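Local coordinates for protein cyclopenase asqI (Emericella nidulans, PDB 5YY3) that catalyses the zinc-dependent ring contraction of 4'-methoxycyclopenin to 4'-methoxyviridicatin, releasing methyl isocyanate, in aspoquinolone biosynthesis, at residues E293-D296 with N297-A301; P287-R290 with L291-W294; L400-Y403 with G404-A408; Y352-L355 with H356-L360. All coordinates share one frame; numbering follows the deposited sequence.

Interaction 1. Residues E293-D296 with N297-A301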
loop_
_atom_site.group_PDB
_atom_site.type_symbol
_atom_site.label_atom_id
_atom_site.label_comp_id
_atom_site.label_asym_id
_atom_site.label_seq_id
_atom_site.Cartn_x
_atom_site.Cartn_y
_atom_site.Cartn_z
ATOM N N GLU A 293 -2.578 -14.420 -37.062
ATOM C CA GLU A 293 -3.312 -14.575 -38.320
ATOM C C GLU A 293 -4.662 -15.303 -38.128
ATOM O O GLU A 293 -5.703 -14.808 -38.565
ATOM C CB GLU A 293 -2.448 -15.308 -39.336
ATOM C CG GLU A 293 -3.233 -15.808 -40.522
ATOM C CD GLU A 293 -2.345 -16.320 -41.637
ATOM O OE1 GLU A 293 -1.292 -16.929 -41.332
ATOM O OE2 GLU A 293 -2.711 -16.104 -42.816
ATOM N N TRP A 294 -4.635 -16.453 -37.455
ATOM C CA TRP A 294 -5.853 -17.158 -37.036
ATOM C C TRP A 294 -6.843 -16.233 -36.313
ATOM O O TRP A 294 -8.022 -16.174 -36.667
ATOM C CB TRP A 294 -5.493 -18.343 -36.124
ATOM C CG TRP A 294 -4.787 -19.477 -36.834
ATOM C CD1 TRP A 294 -4.799 -19.731 -38.175
ATOM C CD2 TRP A 294 -3.979 -20.504 -36.235
ATOM N NE1 TRP A 294 -4.052 -20.852 -38.451
ATOM C CE2 TRP A 294 -3.536 -21.347 -37.283
ATOM C CE3 TRP A 294 -3.588 -20.797 -34.921
ATOM C CZ2 TRP A 294 -2.720 -22.465 -37.056
ATOM C CZ3 TRP A 294 -2.777 -21.912 -34.692
ATOM C CH2 TRP A 294 -2.351 -22.731 -35.756
ATOM N N ARG A 295 -6.346 -15.513 -35.307
ATOM C CA ARG A 295 -7.135 -14.532 -34.560
ATOM C C ARG A 295 -7.766 -13.504 -35.493
ATOM O O ARG A 295 -8.955 -13.205 -35.381
ATOM C CB ARG A 295 -6.262 -13.810 -33.522
ATOM C CG ARG A 295 -6.937 -12.610 -32.847
ATOM C CD ARG A 295 -5.903 -11.674 -32.230
ATOM N NE ARG A 295 -5.169 -10.970 -33.274
ATOM C CZ ARG A 295 -4.000 -10.356 -33.105
ATOM N NH1 ARG A 295 -3.409 -10.370 -31.917
ATOM N NH2 ARG A 295 -3.411 -9.735 -34.132
ATOM N N ASP A 296 -6.951 -12.949 -36.390
ATOM C CA ASP A 296 -7.411 -11.921 -37.323
ATOM C C ASP A 296 -8.515 -12.463 -38.213
ATOM O O ASP A 296 -9.448 -11.745 -38.578
ATOM C CB ASP A 296 -6.269 -11.422 -38.209
ATOM C CG ASP A 296 -5.254 -10.618 -37.457
ATOM O OD1 ASP A 296 -5.561 -10.200 -36.315
ATOM O OD2 ASP A 296 -4.152 -10.388 -38.021
ATOM N N ASN A 297 -8.391 -13.735 -38.578
ATOM C CA ASN A 297 -9.336 -14.337 -39.501
ATOM C C ASN A 297 -10.656 -14.635 -38.793
ATOM O O ASN A 297 -11.730 -14.414 -39.356
ATOM C CB ASN A 297 -8.742 -15.602 -40.129
ATOM C CG ASN A 297 -7.635 -15.294 -41.127
ATOM O OD1 ASN A 297 -7.519 -14.171 -41.612
ATOM N ND2 ASN A 297 -6.828 -16.297 -41.447
ATOM N N ILE A 298 -10.575 -15.108 -37.549
ATOM C CA ILE A 298 -11.774 -15.318 -36.738
ATOM C C ILE A 298 -12.449 -13.976 -36.447
ATOM O O ILE A 298 -13.683 -13.884 -36.435
ATOM C CB ILE A 298 -11.445 -16.064 -35.431
ATOM C CG1 ILE A 298 -10.843 -17.425 -35.767
ATOM C CG2 ILE A 298 -12.700 -16.231 -34.554
ATOM C CD1 ILE A 298 -10.455 -18.237 -34.572
ATOM N N TYR A 299 -11.652 -12.925 -36.241
ATOM C CA TYR A 299 -12.225 -11.590 -36.052
ATOM C C TYR A 299 -13.023 -11.178 -37.288
ATOM O O TYR A 299 -14.185 -10.747 -37.200
ATOM C CB TYR A 299 -11.141 -10.550 -35.790
ATOM C CG TYR A 299 -10.537 -10.528 -34.392
ATOM C CD1 TYR A 299 -11.061 -11.291 -33.355
ATOM C CD2 TYR A 299 -9.438 -9.722 -34.118
ATOM C CE1 TYR A 299 -10.490 -11.260 -32.082
ATOM C CE2 TYR A 299 -8.881 -9.676 -32.861
ATOM C CZ TYR A 299 -9.408 -10.442 -31.843
ATOM O OH TYR A 299 -8.816 -10.383 -30.598
ATOM N N ALA A 300 -12.381 -11.330 -38.442
ATOM C CA ALA A 300 -12.932 -10.897 -39.723
ATOM C C ALA A 300 -14.206 -11.659 -40.069
ATOM O O ALA A 300 -15.190 -11.077 -40.539
ATOM C CB ALA A 300 -11.881 -11.071 -40.825
ATOM N N ALA A 301 -14.169 -12.966 -39.833
ATOM C CA ALA A 301 -15.307 -13.843 -40.069
ATOM C C ALA A 301 -16.530 -13.459 -39.231
ATOM O O ALA A 301 -17.654 -13.477 -39.720
ATOM C CB ALA A 301 -14.915 -15.281 -39.781
#
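Arg295 and Tyr299, one turn apart on helix 288-304, meet with the aliphatic part of the arginine laid over the tyrosine ring. Arg295 CG sits 3.7 Å from the Tyr299 ring centroid, over the face, in a CH-pi contact, and CD follows toward the phenol end, 3.6 Å from Tyr299 OH. Tyr299 N bonds to Arg295 O at 2.8 Å, and that same oxygen lies over a face of the tyrosine ring. With CG anti to the backbone N (chi1 171°) and a bend at chi3, the chain then swings its guanidinium back toward Asp296, almost parallel to the ring, the planes 10° apart. There NE and NH2, side-on, both grip Asp296 OD1, at 3.2 Å for Arg295 NE and 3.1 Å for Arg295 NH2. Both donors approach OD1 from the same face of the carboxylate, out of its plane, while the acceptor lies in the plane of the guanidinium. Asp296 OD2 is paired with Arg303 of the second subunit, and Tyr243 adds a cation-pi contact to Arg295.

On another side of the helix Glu293 and Asn297 run side by side, Glu293 CG 3.7 Å from Asn297 ND2. Their polar ends have other partners: Arg290 for the carboxylate and the backbone oxygen of Arg351 for the amide.

The buried carboxylate of Asp296 thus lies between two arginines, one from each subunit, which probably favours its charged form and ties the helix to the subunit interface.

Interaction 2. Residues P287-R290 with L291-W294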
loop_
_atom_site.group_PDB
_atom_site.type_symbol
_atom_site.label_atom_id
_atom_site.label_comp_id
_atom_site.label_asym_id
_atom_site.label_seq_id
_atom_site.Cartn_x
_atom_site.Cartn_y
_atom_site.Cartn_z
ATOM N N PRO A 287 4.893 -19.953 -34.641
ATOM C CA PRO A 287 5.301 -18.582 -34.320
ATOM C C PRO A 287 4.107 -17.712 -33.928
ATOM O O PRO A 287 2.985 -17.961 -34.363
ATOM C CB PRO A 287 5.971 -18.090 -35.617
ATOM C CG PRO A 287 5.523 -19.023 -36.685
ATOM C CD PRO A 287 5.152 -20.321 -36.044
ATOM N N ARG A 288 4.358 -16.723 -33.081
ATOM C CA ARG A 288 3.340 -15.774 -32.668
ATOM C C ARG A 288 2.508 -15.255 -33.848
ATOM O O ARG A 288 1.276 -15.134 -33.750
ATOM C CB ARG A 288 3.986 -14.600 -31.936
ATOM C CG ARG A 288 2.973 -13.586 -31.447
ATOM C CD ARG A 288 3.676 -12.417 -30.786
ATOM N NE ARG A 288 4.547 -11.755 -31.744
ATOM C CZ ARG A 288 5.801 -11.382 -31.499
ATOM N NH1 ARG A 288 6.350 -11.597 -30.295
ATOM N NH2 ARG A 288 6.501 -10.785 -32.460
ATOM N N ALA A 289 3.176 -14.956 -34.960
ATOM C CA ALA A 289 2.507 -14.383 -36.140
ATOM C C ALA A 289 1.429 -15.311 -36.704
ATOM O O ALA A 289 0.397 -14.858 -37.209
ATOM C CB ALA A 289 3.531 -14.052 -37.215
ATOM N N ARG A 290 1.670 -16.611 -36.596
ATOM C CA ARG A 290 0.750 -17.634 -37.071
ATOM C C ARG A 290 -0.551 -17.624 -36.230
ATOM O O ARG A 290 -1.654 -17.778 -36.765
ATOM C CB ARG A 290 1.440 -19.004 -37.011
ATOM C CG ARG A 290 0.632 -20.177 -37.536
ATOM C CD ARG A 290 0.374 -20.058 -39.024
ATOM N NE ARG A 290 -0.466 -21.156 -39.506
ATOM C CZ ARG A 290 -1.301 -21.056 -40.540
ATOM N NH1 ARG A 290 -1.418 -19.906 -41.198
ATOM N NH2 ARG A 290 -2.043 -22.094 -40.899
ATOM N N LEU A 291 -0.416 -17.429 -34.918
ATOM C CA LEU A 291 -1.584 -17.362 -34.042
ATOM C C LEU A 291 -2.368 -16.077 -34.303
ATOM O O LEU A 291 -3.599 -16.096 -34.379
ATOM C CB LEU A 291 -1.168 -17.449 -32.574
ATOM C CG LEU A 291 -0.624 -18.818 -32.164
ATOM C CD1 LEU A 291 0.796 -18.676 -31.658
ATOM C CD2 LEU A 291 -1.489 -19.452 -31.114
ATOM N N GLU A 292 -1.642 -14.971 -34.467
ATOM C CA GLU A 292 -2.259 -13.680 -34.761
ATOM C C GLU A 292 -3.102 -13.752 -36.041
ATOM O O GLU A 292 -4.212 -13.219 -36.098
ATOM C CB GLU A 292 -1.181 -12.592 -34.884
ATOM C CG GLU A 292 -0.309 -12.446 -33.648
ATOM C CD GLU A 292 0.714 -11.339 -33.761
ATOM O OE1 GLU A 292 1.260 -11.166 -34.866
ATOM O OE2 GLU A 292 0.982 -10.649 -32.745
ATOM N N GLU A 293 -2.578 -14.420 -37.062
ATOM C CA GLU A 293 -3.312 -14.575 -38.320
ATOM C C GLU A 293 -4.662 -15.303 -38.128
ATOM O O GLU A 293 -5.703 -14.808 -38.565
ATOM C CB GLU A 293 -2.448 -15.308 -39.336
ATOM C CG GLU A 293 -3.233 -15.808 -40.522
ATOM C CD GLU A 293 -2.345 -16.320 -41.637
ATOM O OE1 GLU A 293 -1.292 -16.929 -41.332
ATOM O OE2 GLU A 293 -2.711 -16.104 -42.816
ATOM N N TRP A 294 -4.635 -16.453 -37.455
ATOM C CA TRP A 294 -5.853 -17.158 -37.036
ATOM C C TRP A 294 -6.843 -16.233 -36.313
ATOM O O TRP A 294 -8.022 -16.174 -36.667
ATOM C CB TRP A 294 -5.493 -18.343 -36.124
ATOM C CG TRP A 294 -4.787 -19.477 -36.834
ATOM C CD1 TRP A 294 -4.799 -19.731 -38.175
ATOM C CD2 TRP A 294 -3.979 -20.504 -36.235
ATOM N NE1 TRP A 294 -4.052 -20.852 -38.451
ATOM C CE2 TRP A 294 -3.536 -21.347 -37.283
ATOM C CE3 TRP A 294 -3.588 -20.797 -34.921
ATOM C CZ2 TRP A 294 -2.720 -22.465 -37.056
ATOM C CZ3 TRP A 294 -2.777 -21.912 -34.692
ATOM C CH2 TRP A 294 -2.351 -22.731 -35.756
#
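The guanidinium of Arg290 has the indole of Trp294 on one face and the carboxylate of Glu293 at its edge. Trp294 NE1 stands 3.3 Å above the guanidinium plane, over its centre, and the two planes are 60° apart, which makes this a tilted approach and not a parallel stack. In the plane, Arg290 NH1 meets Glu293 OE1 at 3.0 Å; the salt bridge is close, but its hydrogen bond is weak, with an N-H...O angle of 128°. Arg290 NH2 has a long, weak ion pair with Glu350. The indole in turn carries the backbone oxygen of Arg290 over one of its own faces, 3.6 Å from Trp294 CG. A bend at chi2 (66°) turns the Arg290 chain along the helix toward both partners.

On a different side of this first turn, Arg288 and Glu292 lie alongside each other, pointing the same way. Their ion pair is long, 3.9 Å from Arg288 NE to Glu292 OE2. Pro287 is the N-cap residue, and Leu291 CD1 packs 3.6 Å from Pro287 O.

Two arginine-glutamate pairs of unequal closeness therefore offset charge along the start of helix 288-304. The indole, whose NE1 is not bonded to the arginine, limits where the guanidinium can swing, which probably helps to keep NH1 beside Glu293.

Interaction 3. Residues L400-Y403 with G404-A408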
loop_
_atom_site.group_PDB
_atom_site.type_symbol
_atom_site.label_atom_id
_atom_site.label_comp_id
_atom_site.label_asym_id
_atom_site.label_seq_id
_atom_site.Cartn_x
_atom_site.Cartn_y
_atom_site.Cartn_z
ATOM N N LEU A 400 -10.424 -15.317 -24.768
ATOM C CA LEU A 400 -11.536 -16.162 -25.225
ATOM C C LEU A 400 -12.875 -15.446 -25.053
ATOM O O LEU A 400 -13.710 -15.443 -25.964
ATOM C CB LEU A 400 -11.567 -17.498 -24.463
ATOM C CG LEU A 400 -10.313 -18.351 -24.632
ATOM C CD1 LEU A 400 -10.414 -19.614 -23.801
ATOM C CD2 LEU A 400 -10.115 -18.685 -26.109
ATOM N N GLN A 401 -13.073 -14.826 -23.886
ATOM C CA GLN A 401 -14.331 -14.127 -23.615
ATOM C C GLN A 401 -14.593 -13.023 -24.652
ATOM O O GLN A 401 -15.753 -12.715 -24.967
ATOM C CB GLN A 401 -14.328 -13.526 -22.210
ATOM C CG GLN A 401 -15.683 -12.981 -21.769
ATOM C CD GLN A 401 -15.575 -12.031 -20.579
ATOM O OE1 GLN A 401 -14.866 -11.014 -20.639
ATOM N NE2 GLN A 401 -16.280 -12.356 -19.491
ATOM N N TYR A 402 -13.521 -12.441 -25.187
ATOM C CA TYR A 402 -13.650 -11.362 -26.174
ATOM C C TYR A 402 -14.395 -11.835 -27.426
ATOM O O TYR A 402 -15.241 -11.113 -27.971
ATOM C CB TYR A 402 -12.267 -10.798 -26.540
ATOM C CG TYR A 402 -12.293 -9.717 -27.593
ATOM C CD1 TYR A 402 -13.152 -8.635 -27.481
ATOM C CD2 TYR A 402 -11.438 -9.767 -28.694
ATOM C CE1 TYR A 402 -13.193 -7.636 -28.443
ATOM C CE2 TYR A 402 -11.456 -8.769 -29.668
ATOM C CZ TYR A 402 -12.337 -7.706 -29.537
ATOM O OH TYR A 402 -12.366 -6.704 -30.486
ATOM N N TYR A 403 -14.117 -13.054 -27.867
ATOM C CA TYR A 403 -14.815 -13.583 -29.031
ATOM C C TYR A 403 -16.315 -13.675 -28.746
ATOM O O TYR A 403 -17.152 -13.324 -29.598
ATOM C CB TYR A 403 -14.246 -14.943 -29.426
ATOM C CG TYR A 403 -12.813 -14.873 -29.905
ATOM C CD1 TYR A 403 -12.518 -14.673 -31.245
ATOM C CD2 TYR A 403 -11.755 -14.980 -29.006
ATOM C CE1 TYR A 403 -11.206 -14.605 -31.683
ATOM C CE2 TYR A 403 -10.446 -14.901 -29.428
ATOM C CZ TYR A 403 -10.172 -14.720 -30.763
ATOM O OH TYR A 403 -8.858 -14.658 -31.178
ATOM N N GLY A 404 -16.646 -14.117 -27.535
ATOM C CA GLY A 404 -18.019 -14.102 -27.054
ATOM C C GLY A 404 -18.665 -12.729 -27.066
ATOM O O GLY A 404 -19.819 -12.598 -27.456
ATOM N N ARG A 405 -17.939 -11.698 -26.647
ATOM C CA ARG A 405 -18.473 -10.338 -26.694
ATOM C C ARG A 405 -18.773 -9.891 -28.125
ATOM O O ARG A 405 -19.811 -9.268 -28.376
ATOM C CB ARG A 405 -17.507 -9.350 -26.038
ATOM C CG ARG A 405 -17.292 -9.610 -24.557
ATOM C CD ARG A 405 -16.310 -8.612 -23.951
ATOM N NE ARG A 405 -16.187 -8.825 -22.513
ATOM C CZ ARG A 405 -16.928 -8.191 -21.621
ATOM N NH1 ARG A 405 -17.839 -7.320 -22.037
ATOM N NH2 ARG A 405 -16.780 -8.442 -20.329
ATOM N N LEU A 406 -17.866 -10.202 -29.054
ATOM C CA LEU A 406 -18.036 -9.826 -30.457
ATOM C C LEU A 406 -19.293 -10.462 -31.056
ATOM O O LEU A 406 -20.089 -9.801 -31.731
ATOM C CB LEU A 406 -16.822 -10.242 -31.280
ATOM C CG LEU A 406 -15.540 -9.433 -31.060
ATOM C CD1 LEU A 406 -14.350 -10.216 -31.576
ATOM C CD2 LEU A 406 -15.623 -8.070 -31.752
ATOM N N ALA A 407 -19.458 -11.753 -30.812
ATOM C CA ALA A 407 -20.557 -12.491 -31.411
ATOM C C ALA A 407 -21.868 -12.029 -30.790
ATOM O O ALA A 407 -22.851 -11.784 -31.497
ATOM C CB ALA A 407 -20.363 -14.000 -31.228
ATOM N N ALA A 408 -21.852 -11.868 -29.468
ATOM C CA ALA A 408 -23.044 -11.508 -28.721
ATOM C C ALA A 408 -23.633 -10.167 -29.161
ATOM O O ALA A 408 -24.852 -10.035 -29.257
ATOM C CB ALA A 408 -22.737 -11.487 -27.225
#
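Arg405 reaches back one turn along helix 391-410 to the side-chain amide of Gln401. Its NE and NH2 both donate to Gln401 OE1, each at 3.2 Å, so a single oxygen takes two bonds of similar length from the guanidinium edge. Amide and guanidinium planes are 80° apart; the donors stand on the same face of the amide, well above the carbonyl plane and not on a lone pair. Arg405 is extended from CG to NE, while Gln401 NE2 is occupied by Ser219 on helix 210-231. The remaining reach of the arginine is outward: NH1 forms salt bridges with Asp503 and with Asp244 of the second subunit.

Tyr402 and Leu406 make the apolar half of the contact. The first torsion of Tyr402 (chi1 178°) sends its ring out along the next turn, and Leu406 CD1 settles over one face, 3.9 Å from the Tyr402 ring centroid in a CH-pi contact. The other methyl, Leu406 CD2, lies 3.8 Å from Tyr402 OH. Leu406 N bonds to Tyr402 O at 3.0 Å. Tyr403 O likewise accepts from Ala407 N at 3.0 Å, while the Tyr403 ring turns to helix 288-304 and meets Tyr299.

Leu400 packs on His218, a zinc ligand. The i to i+4 pairs belong to a helix of the bundle characteristic of the tyrosinase and hemocyanin family, here running from beside the zinc site toward the neighbouring subunit.

Interaction 4. Residues Y352-L355 with H356-L360; sequences YGNL and HNYGL
Asn354 receives the side-chain amide of Asn357 at the start of helix 355-367. Asn357 ND2 donates to Asn354 OD1 at 3.1 Å, nearly straight at 168°, in the carbonyl plane and on a lone pair, although the two amide planes are turned 57° apart. Asn354 is the N-cap residue, and a trans first torsion (chi1 -172°) carries its OD1 across to the first turn. Its backbone oxygen is used as well: Tyr358 N bonds to Asn354 O at 3.1 Å. The Tyr358 ring follows, with CD2 3.4 Å from Asn354 O and 3.7 Å from Asn354 CB. One step on, Gly359 N bonds to Leu355 O at 2.9 Å.

In the next shell, Asp332 accepts a bond from the same Asn357 ND2, and Glu78 is hydrogen-bonded to the Tyr358 hydroxyl, while Pro77 packs on Asn354, Asn357 and Tyr358. Gly353, with positive phi, turns the chain out of helix 349-352 just before the cap. The imidazole of His356 reaches Trp396, to which its ND1 is hydrogen-bonded, and its side chain lies about 5 Å from that of the zinc ligand His218.

One asparagine thus uses its side-chain and backbone oxygens for two separate bonds into the first turn, and Asn357, held by both Asn354 and Asp332, has its amide orientation fixed from two partners.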
loop_
_atom_site.group_PDB
_atom_site.type_symbol
_atom_site.label_atom_id
_atom_site.label_comp_id
_atom_site.label_asym_id
_atom_site.label_seq_id
_atom_site.Cartn_x
_atom_site.Cartn_y
_atom_site.Cartn_z
ATOM N N TYR A 352 -8.609 -20.608 -40.041
ATOM C CA TYR A 352 -8.954 -20.331 -38.647
ATOM C C TYR A 352 -8.138 -21.144 -37.622
ATOM O O TYR A 352 -8.036 -20.752 -36.455
ATOM C CB TYR A 352 -10.463 -20.544 -38.453
ATOM C CG TYR A 352 -11.263 -19.782 -39.494
ATOM C CD1 TYR A 352 -11.258 -18.393 -39.517
ATOM C CD2 TYR A 352 -11.982 -20.450 -40.483
ATOM C CE1 TYR A 352 -11.974 -17.687 -40.486
ATOM C CE2 TYR A 352 -12.700 -19.752 -41.456
ATOM C CZ TYR A 352 -12.692 -18.376 -41.445
ATOM O OH TYR A 352 -13.382 -17.672 -42.394
ATOM N N GLY A 353 -7.560 -22.265 -38.044
ATOM C CA GLY A 353 -6.612 -22.995 -37.215
ATOM C C GLY A 353 -7.128 -23.608 -35.924
ATOM O O GLY A 353 -8.291 -24.025 -35.824
ATOM N N ASN A 354 -6.239 -23.671 -34.934
ATOM C CA ASN A 354 -6.551 -24.168 -33.593
ATOM C C ASN A 354 -6.060 -23.182 -32.528
ATOM O O ASN A 354 -5.139 -23.487 -31.765
ATOM C CB ASN A 354 -5.909 -25.549 -33.369
ATOM C CG ASN A 354 -6.366 -26.197 -32.080
ATOM O OD1 ASN A 354 -7.236 -25.664 -31.389
ATOM N ND2 ASN A 354 -5.815 -27.364 -31.764
ATOM N N LEU A 355 -6.670 -22.000 -32.483
ATOM C CA LEU A 355 -6.119 -20.882 -31.707
ATOM C C LEU A 355 -6.063 -21.106 -30.190
ATOM O O LEU A 355 -5.077 -20.742 -29.553
ATOM C CB LEU A 355 -6.920 -19.609 -31.993
ATOM C CG LEU A 355 -6.416 -18.316 -31.367
ATOM C CD1 LEU A 355 -4.946 -18.124 -31.691
ATOM C CD2 LEU A 355 -7.226 -17.153 -31.881
ATOM N N HIS A 356 -7.115 -21.681 -29.608
ATOM C CA HIS A 356 -7.170 -21.850 -28.158
ATOM C C HIS A 356 -6.056 -22.762 -27.676
ATOM O O HIS A 356 -5.297 -22.409 -26.769
ATOM C CB HIS A 356 -8.523 -22.418 -27.705
ATOM C CG HIS A 356 -8.524 -22.901 -26.285
ATOM N ND1 HIS A 356 -8.222 -22.079 -25.219
ATOM C CD2 HIS A 356 -8.763 -24.128 -25.757
ATOM C CE1 HIS A 356 -8.286 -22.775 -24.094
ATOM N NE2 HIS A 356 -8.615 -24.021 -24.396
ATOM N N ASN A 357 -5.947 -23.936 -28.286
ATOM C CA ASN A 357 -4.999 -24.932 -27.785
ATOM C C ASN A 357 -3.541 -24.621 -28.159
ATOM O O ASN A 357 -2.625 -24.920 -27.397
ATOM C CB ASN A 357 -5.404 -26.327 -28.272
ATOM C CG ASN A 357 -6.756 -26.766 -27.713
ATOM O OD1 ASN A 357 -6.847 -27.270 -26.589
ATOM N ND2 ASN A 357 -7.810 -26.569 -28.493
ATOM N N TYR A 358 -3.306 -24.004 -29.309
ATOM C CA TYR A 358 -1.937 -23.576 -29.597
ATOM C C TYR A 358 -1.583 -22.385 -28.720
ATOM O O TYR A 358 -0.417 -22.212 -28.323
ATOM C CB TYR A 358 -1.749 -23.237 -31.075
ATOM C CG TYR A 358 -1.473 -24.447 -31.923
ATOM C CD1 TYR A 358 -0.370 -25.252 -31.670
ATOM C CD2 TYR A 358 -2.299 -24.778 -32.994
ATOM C CE1 TYR A 358 -0.099 -26.364 -32.455
ATOM C CE2 TYR A 358 -2.035 -25.884 -33.783
ATOM C CZ TYR A 358 -0.930 -26.670 -33.506
ATOM O OH TYR A 358 -0.667 -27.778 -34.276
ATOM N N GLY A 359 -2.583 -21.569 -28.405
ATOM C CA GLY A 359 -2.383 -20.460 -27.482
ATOM C C GLY A 359 -1.908 -20.907 -26.110
ATOM O O GLY A 359 -0.939 -20.353 -25.567
ATOM N N LEU A 360 -2.586 -21.907 -25.546
ATOM C CA LEU A 360 -2.186 -22.477 -24.258
ATOM C C LEU A 360 -0.777 -23.036 -24.367
ATOM O O LEU A 360 0.036 -22.903 -23.437
ATOM C CB LEU A 360 -3.158 -23.580 -23.802
ATOM C CG LEU A 360 -4.575 -23.110 -23.458
ATOM C CD1 LEU A 360 -5.409 -24.265 -22.923
ATOM C CD2 LEU A 360 -4.524 -21.969 -22.464
#

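How the interactions relate
Interactions 1 and 2 are consecutive parts of helix 288-304, sharing Glu293 and Trp294; interaction 1 buries its ion pair against the second subunit, whereas the pairs of interaction 2 lie in a partly buried place and are long or weakly bonded. Interaction 3 is buried on helix 391-410 and combines amide, charged and aromatic contacts. Interaction 4, partly buried, opens helix 355-367 with neutral amide bonds and, unlike the other three, touches no other subunit. The helices meet through aromatics: Tyr299 packs on Tyr402 and Tyr403, Trp294 on Tyr358, and Tyr403 on Leu355. Interactions 3 and 4 come close to the zinc ligands, whereas 1 and 2 lie away from them.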